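Local coordinates for putative ATPase, AAA family (Prochlorococcus marinus subsp. pastoris str. CCMP1986, PDB 3CTD), which is the C-terminal part of a RarA/MgsA-type AAA ATPase that probably uses DNA-dependent ATP hydrolysis in the cellular response to stalled replication, at residues P88-V93 against S117-I122; S156-P161 against L169-L174. The protein carries 1 engineered substitution. All coordinates share one frame; numbering follows the deposited sequence.

Contact 1: residues P88-V93 against S117-I122; sequences PNAIVV and SLYLAI
Within the helical C-terminal domain of this MgsA-type ATPase, the first turn of helix 90-104 packs against the last turns of helix 110-121, and a single tyrosine carries most of the join. Tyr119 has CG anti to the backbone N (chi1 180°), which sends its ring across to the other helix. Val93 lies over one face of that ring: CG1 sits 4.1 Å from the centroid of the Tyr119 ring, only 16° off the normal, a CH-pi contact, while Val93 CG2 meets Tyr119 CZ nearer the hydroxyl. Ala90 comes to the ring obliquely, its CB 3.6 Å from Tyr119 CE2, and its CA approaches the same ring carbon just as closely. The methyl of Ala90 also touches Leu120, with CB 3.8 Å from Leu120 CD2; that branch lies in the plane of the tyrosine ring, at its edge. The methyl of Ala90 thus sits in the notch formed by two consecutive side chains of helix 110-121. At the phenolic end, Asn89 crosses the tyrosine at about a right angle, and the hydroxyl makes a weak hydrogen bond to Asp87, the residue just before 88-93. A leucine in place of Tyr119 would have neither ring nor hydroxyl, and without the face beneath Val93 and the weak tie to Asp87 the two helices would probably be held together less firmly here. Ile83 of helix 68-83 touches both Ala90 and Leu120, and Ile46 of helix 36-47 also meets Leu120; beyond this bundle, Trp191 of the second subunit stacks on the Tyr119 ring, so the helix pair reaches directly into the assembly.

Contact 2: residues S156-P161 against L169-L174; sequences SNYLNP and LQQEYL
The amide of Gln171 grips the backbone of Leu159 from both ends. Leu159 N donates to Gln171 OE1 at 3.0 Å, nearly straight at 169°, and Gln171 NE2 returns a bond of 2.9 Å to Leu159 O; each carbonyl receives its donor in plane, on a lone pair. Gln171 spans the gap with CG anti to its backbone N and an extended chain beyond. A second N-H bond runs from Gln171 NE2 to Tyr173 OH (3.0 Å), exactly in the amide plane, and water 1 donates to both Gln171 OE1 and Asn157 O. Four bonds therefore fix the rotation of the amide. Its plane lies only 9° from that of the Tyr158 ring, whose CE1 is 3.4 Å from Gln171 NE2. Water 2 links the hydroxyls of Tyr158 and Tyr173, and Tyr158 OH also bonds Arg47 of the third subunit. Farther out, Leu169 CD2 packs 3.8 Å from Pro161 CD and also meets Leu159 CB, while Pro161 CG approaches Tyr173 OH tip to tip. With neither segment in a regular helix or strand, a side-chain amide takes up the backbone polar groups of Leu159 that a strand partner would otherwise satisfy.

How the contacts relate
Followed from the N terminus, the chain runs through helices 36-47, 51-63 and 68-83 before contact 1 opens at residue 88. Contact 1 closes a largely helical excursion of 23 residues, bringing the end of helix 110-121 back to the start of helix 90-104. Helix 131-139 follows, and the long loop after it holds contact 2, which closes a loop of seven residues that contains neither helix nor strand. The two contacts are in series, neither nested nor crossed, with centres about 36 Å apart. Contact 1 belongs to the buried helical body and contact 2 to an outlying, irregular surface region, yet both touch the third subunit of the tetramer.

Contact 1: residues P88-V93 against S117-I122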
loop_
_atom_site.group_PDB
_atom_site.type_symbol
_atom_site.label_atom_id
_atom_site.label_comp_id
_atom_site.label_asym_id
_atom_site.label_seq_id
_atom_site.Cartn_x
_atom_site.Cartn_y
_atom_site.Cartn_z
ATOM N N PRO B 88 3.561 -9.717 4.201
ATOM C CA PRO B 88 2.145 -9.387 4.198
ATOM C C PRO B 88 1.820 -8.242 3.227
ATOM O O PRO B 88 0.671 -7.912 3.054
ATOM C CB PRO B 88 1.873 -8.990 5.645
ATOM C CG PRO B 88 3.205 -8.562 6.194
ATOM C CD PRO B 88 4.277 -9.207 5.397
ATOM N N ASN B 89 2.817 -7.653 2.583
ATOM C CA ASN B 89 2.553 -6.651 1.551
ATOM C C ASN B 89 2.087 -7.302 0.227
ATOM O O ASN B 89 1.446 -6.669 -0.637
ATOM C CB ASN B 89 3.813 -5.778 1.356
ATOM C CG ASN B 89 3.553 -4.552 0.477
ATOM O OD1 ASN B 89 2.731 -3.695 0.806
ATOM N ND2 ASN B 89 4.270 -4.463 -0.643
ATOM N N ALA B 90 2.391 -8.590 0.069
ATOM C CA ALA B 90 2.045 -9.309 -1.151
ATOM C C ALA B 90 0.568 -9.153 -1.479
ATOM O O ALA B 90 0.222 -8.978 -2.649
ATOM C CB ALA B 90 2.440 -10.830 -1.039
ATOM N N ILE B 91 -0.301 -9.243 -0.465
ATOM C CA ILE B 91 -1.733 -9.093 -0.722
ATOM C C ILE B 91 -2.038 -7.671 -1.190
ATOM O O ILE B 91 -2.895 -7.494 -2.018
ATOM C CB ILE B 91 -2.656 -9.546 0.464
ATOM C CG1 ILE B 91 -4.117 -9.564 0.056
ATOM C CG2 ILE B 91 -2.524 -8.642 1.676
ATOM C CD1 ILE B 91 -4.485 -10.801 -0.668
ATOM N N VAL B 92 -1.310 -6.672 -0.695
ATOM C CA VAL B 92 -1.543 -5.305 -1.146
ATOM C C VAL B 92 -1.136 -5.154 -2.609
ATOM O O VAL B 92 -1.838 -4.528 -3.371
ATOM C CB VAL B 92 -0.750 -4.277 -0.287
ATOM C CG1 VAL B 92 -0.941 -2.823 -0.823
ATOM C CG2 VAL B 92 -1.092 -4.412 1.227
ATOM N N VAL B 93 -0.005 -5.736 -3.005
ATOM C CA VAL B 93 0.500 -5.555 -4.362
ATOM C C VAL B 93 -0.444 -6.242 -5.366
ATOM O O VAL B 93 -0.817 -5.668 -6.401
ATOM C CB VAL B 93 1.965 -6.110 -4.502
ATOM C CG1 VAL B 93 2.410 -6.248 -5.991
ATOM C CG2 VAL B 93 2.964 -5.258 -3.691
ATOM N N SER B 117 1.676 -12.285 -10.737
ATOM C CA SER B 117 2.146 -13.658 -10.785
ATOM C C SER B 117 3.624 -13.762 -10.451
ATOM O O SER B 117 4.010 -14.516 -9.538
ATOM C CB SER B 117 1.816 -14.275 -12.147
ATOM O OG SER B 117 0.402 -14.114 -12.338
ATOM N N LEU B 118 4.451 -13.031 -11.184
ATOM C CA LEU B 118 5.910 -13.049 -10.948
ATOM C C LEU B 118 6.269 -12.692 -9.532
ATOM O O LEU B 118 7.165 -13.273 -8.931
ATOM C CB LEU B 118 6.618 -12.093 -11.915
ATOM C CG LEU B 118 6.684 -12.632 -13.354
ATOM C CD1 LEU B 118 7.051 -11.490 -14.286
ATOM C CD2 LEU B 118 7.662 -13.846 -13.487
ATOM N N TYR B 119 5.535 -11.738 -8.977
ATOM C CA TYR B 119 5.816 -11.233 -7.633
ATOM C C TYR B 119 5.662 -12.325 -6.557
ATOM O O TYR B 119 6.487 -12.442 -5.655
ATOM C CB TYR B 119 4.865 -10.085 -7.341
ATOM C CG TYR B 119 5.065 -9.494 -5.990
ATOM C CD1 TYR B 119 5.770 -8.328 -5.808
ATOM C CD2 TYR B 119 4.537 -10.095 -4.874
ATOM C CE1 TYR B 119 5.941 -7.762 -4.511
ATOM C CE2 TYR B 119 4.709 -9.543 -3.570
ATOM C CZ TYR B 119 5.401 -8.381 -3.400
ATOM O OH TYR B 119 5.545 -7.856 -2.111
ATOM N N LEU B 120 4.562 -13.084 -6.634
ATOM C CA LEU B 120 4.334 -14.211 -5.737
ATOM C C LEU B 120 5.357 -15.320 -5.982
ATOM O O LEU B 120 5.899 -15.852 -5.030
ATOM C CB LEU B 120 2.910 -14.737 -5.871
ATOM C CG LEU B 120 1.841 -13.724 -5.472
ATOM C CD1 LEU B 120 0.434 -14.332 -5.523
ATOM C CD2 LEU B 120 2.165 -13.169 -4.080
ATOM N N ALA B 121 5.656 -15.649 -7.244
ATOM C CA ALA B 121 6.633 -16.701 -7.534
ATOM C C ALA B 121 7.991 -16.461 -6.857
ATOM O O ALA B 121 8.620 -17.397 -6.376
ATOM C CB ALA B 121 6.818 -16.829 -9.014
ATOM N N ILE B 122 8.454 -15.206 -6.832
ATOM C CA ILE B 122 9.744 -14.916 -6.256
ATOM C C ILE B 122 9.710 -14.447 -4.807
ATOM O O ILE B 122 10.764 -14.133 -4.260
ATOM C CB ILE B 122 10.568 -13.918 -7.134
ATOM C CG1 ILE B 122 9.968 -12.498 -7.153
ATOM C CG2 ILE B 122 10.641 -14.428 -8.563
ATOM C CD1 ILE B 122 10.746 -11.544 -8.063
#

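Contact 2: residues S156-P161 against L169-L174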
loop_
_atom_site.group_PDB
_atom_site.type_symbol
_atom_site.label_atom_id
_atom_site.label_comp_id
_atom_site.label_asym_id
_atom_site.label_seq_id
_atom_site.Cartn_x
_atom_site.Cartn_y
_atom_site.Cartn_z
ATOM N N SER B 156 -15.546 -5.759 33.858
ATOM C CA SER B 156 -15.008 -4.835 34.857
ATOM C C SER B 156 -13.584 -5.204 35.333
ATOM O O SER B 156 -12.891 -4.377 35.919
ATOM C CB SER B 156 -15.948 -4.723 36.075
ATOM N N ASN B 157 -13.152 -6.437 35.123
ATOM C CA ASN B 157 -11.821 -6.810 35.604
ATOM C C ASN B 157 -10.769 -6.854 34.467
ATOM O O ASN B 157 -9.672 -7.342 34.667
ATOM C CB ASN B 157 -11.869 -8.150 36.380
ATOM C CG ASN B 157 -12.681 -9.246 35.622
ATOM O OD1 ASN B 157 -13.375 -8.935 34.639
ATOM N ND2 ASN B 157 -12.615 -10.511 36.083
ATOM N N TYR B 158 -11.109 -6.355 33.276
ATOM C CA TYR B 158 -10.200 -6.398 32.123
ATOM C C TYR B 158 -9.111 -5.392 32.333
ATOM O O TYR B 158 -9.412 -4.265 32.732
ATOM C CB TYR B 158 -10.946 -6.049 30.822
ATOM C CG TYR B 158 -10.038 -5.814 29.641
ATOM C CD1 TYR B 158 -9.225 -6.859 29.140
ATOM C CD2 TYR B 158 -9.965 -4.548 29.005
ATOM C CE1 TYR B 158 -8.364 -6.676 28.044
ATOM C CE2 TYR B 158 -9.102 -4.367 27.866
ATOM C CZ TYR B 158 -8.315 -5.442 27.410
ATOM O OH TYR B 158 -7.456 -5.310 26.327
ATOM N N LEU B 159 -7.851 -5.764 32.097
ATOM C CA LEU B 159 -6.779 -4.725 32.046
ATOM C C LEU B 159 -6.250 -4.448 30.620
ATOM O O LEU B 159 -6.118 -5.350 29.791
ATOM C CB LEU B 159 -5.628 -5.004 33.022
ATOM C CG LEU B 159 -6.135 -5.039 34.480
ATOM C CD1 LEU B 159 -5.220 -5.895 35.373
ATOM C CD2 LEU B 159 -6.382 -3.634 35.072
ATOM N N ASN B 160 -5.966 -3.185 30.335
ATOM C CA ASN B 160 -5.684 -2.791 28.986
ATOM C C ASN B 160 -4.194 -2.604 28.839
ATOM O O ASN B 160 -3.596 -1.752 29.516
ATOM C CB ASN B 160 -6.430 -1.491 28.672
ATOM C CG ASN B 160 -6.476 -1.164 27.191
ATOM O OD1 ASN B 160 -5.445 -1.152 26.484
ATOM N ND2 ASN B 160 -7.683 -0.864 26.717
ATOM N N PRO B 161 -3.592 -3.405 27.947
ATOM C CA PRO B 161 -2.161 -3.304 27.657
ATOM C C PRO B 161 -1.686 -1.869 27.332
ATOM O O PRO B 161 -0.527 -1.583 27.590
ATOM C CB PRO B 161 -1.969 -4.245 26.458
ATOM C CG PRO B 161 -3.155 -5.199 26.532
ATOM C CD PRO B 161 -4.273 -4.478 27.190
ATOM N N LEU B 169 2.111 -7.132 29.949
ATOM C CA LEU B 169 0.916 -7.397 30.776
ATOM C C LEU B 169 0.641 -8.894 30.729
ATOM O O LEU B 169 0.272 -9.432 29.687
ATOM C CB LEU B 169 -0.291 -6.589 30.298
ATOM C CG LEU B 169 -1.653 -6.813 30.984
ATOM C CD1 LEU B 169 -1.509 -6.612 32.460
ATOM C CD2 LEU B 169 -2.766 -5.889 30.422
ATOM N N GLN B 170 0.849 -9.586 31.845
ATOM C CA GLN B 170 0.482 -11.001 31.875
ATOM C C GLN B 170 -1.053 -11.185 32.116
ATOM O O GLN B 170 -1.557 -10.966 33.223
ATOM C CB GLN B 170 1.376 -11.750 32.878
ATOM C CG GLN B 170 0.973 -13.188 33.139
ATOM C CD GLN B 170 1.993 -13.922 33.997
ATOM O OE1 GLN B 170 2.750 -13.294 34.742
ATOM N NE2 GLN B 170 2.021 -15.249 33.890
ATOM N N GLN B 171 -1.803 -11.516 31.060
ATOM C CA GLN B 171 -3.245 -11.675 31.184
ATOM C C GLN B 171 -3.686 -12.844 30.316
ATOM O O GLN B 171 -3.163 -13.045 29.238
ATOM C CB GLN B 171 -3.975 -10.355 30.792
ATOM C CG GLN B 171 -5.513 -10.355 30.889
ATOM C CD GLN B 171 -6.096 -8.957 30.746
ATOM O OE1 GLN B 171 -6.844 -8.512 31.597
ATOM N NE2 GLN B 171 -5.755 -8.250 29.660
ATOM N N GLU B 172 -4.662 -13.605 30.777
ATOM C CA GLU B 172 -5.108 -14.790 30.040
ATOM C C GLU B 172 -5.977 -14.358 28.880
ATOM O O GLU B 172 -6.928 -13.582 29.083
ATOM C CB GLU B 172 -5.961 -15.701 30.949
ATOM C CG GLU B 172 -5.305 -16.128 32.281
ATOM C CD GLU B 172 -6.289 -16.843 33.253
ATOM O OE1 GLU B 172 -7.311 -17.382 32.774
ATOM O OE2 GLU B 172 -6.042 -16.863 34.494
ATOM N N TYR B 173 -5.699 -14.904 27.695
ATOM C CA TYR B 173 -6.459 -14.622 26.481
ATOM C C TYR B 173 -7.157 -15.854 25.954
ATOM O O TYR B 173 -8.152 -15.785 25.203
ATOM C CB TYR B 173 -5.566 -13.950 25.420
ATOM C CG TYR B 173 -5.125 -12.549 25.876
ATOM C CD1 TYR B 173 -6.073 -11.565 26.165
ATOM C CD2 TYR B 173 -3.785 -12.217 26.029
ATOM C CE1 TYR B 173 -5.699 -10.295 26.606
ATOM C CE2 TYR B 173 -3.391 -10.961 26.456
ATOM C CZ TYR B 173 -4.361 -10.004 26.760
ATOM O OH TYR B 173 -4.017 -8.746 27.238
ATOM N N LEU B 174 -6.658 -17.007 26.369
ATOM C CA LEU B 174 -7.277 -18.287 25.997
ATOM C C LEU B 174 -8.030 -18.757 27.220
ATOM O O LEU B 174 -7.703 -18.369 28.333
ATOM C CB LEU B 174 -6.204 -19.323 25.637
ATOM C CG LEU B 174 -5.651 -19.255 24.218
ATOM C CD1 LEU B 174 -4.178 -19.743 24.167
ATOM C CD2 LEU B 174 -6.512 -20.039 23.297
HETATM O O HOH W 1 -7.710 -9.064 34.197
HETATM O O HOH W 2 -5.685 -7.079 25.706
#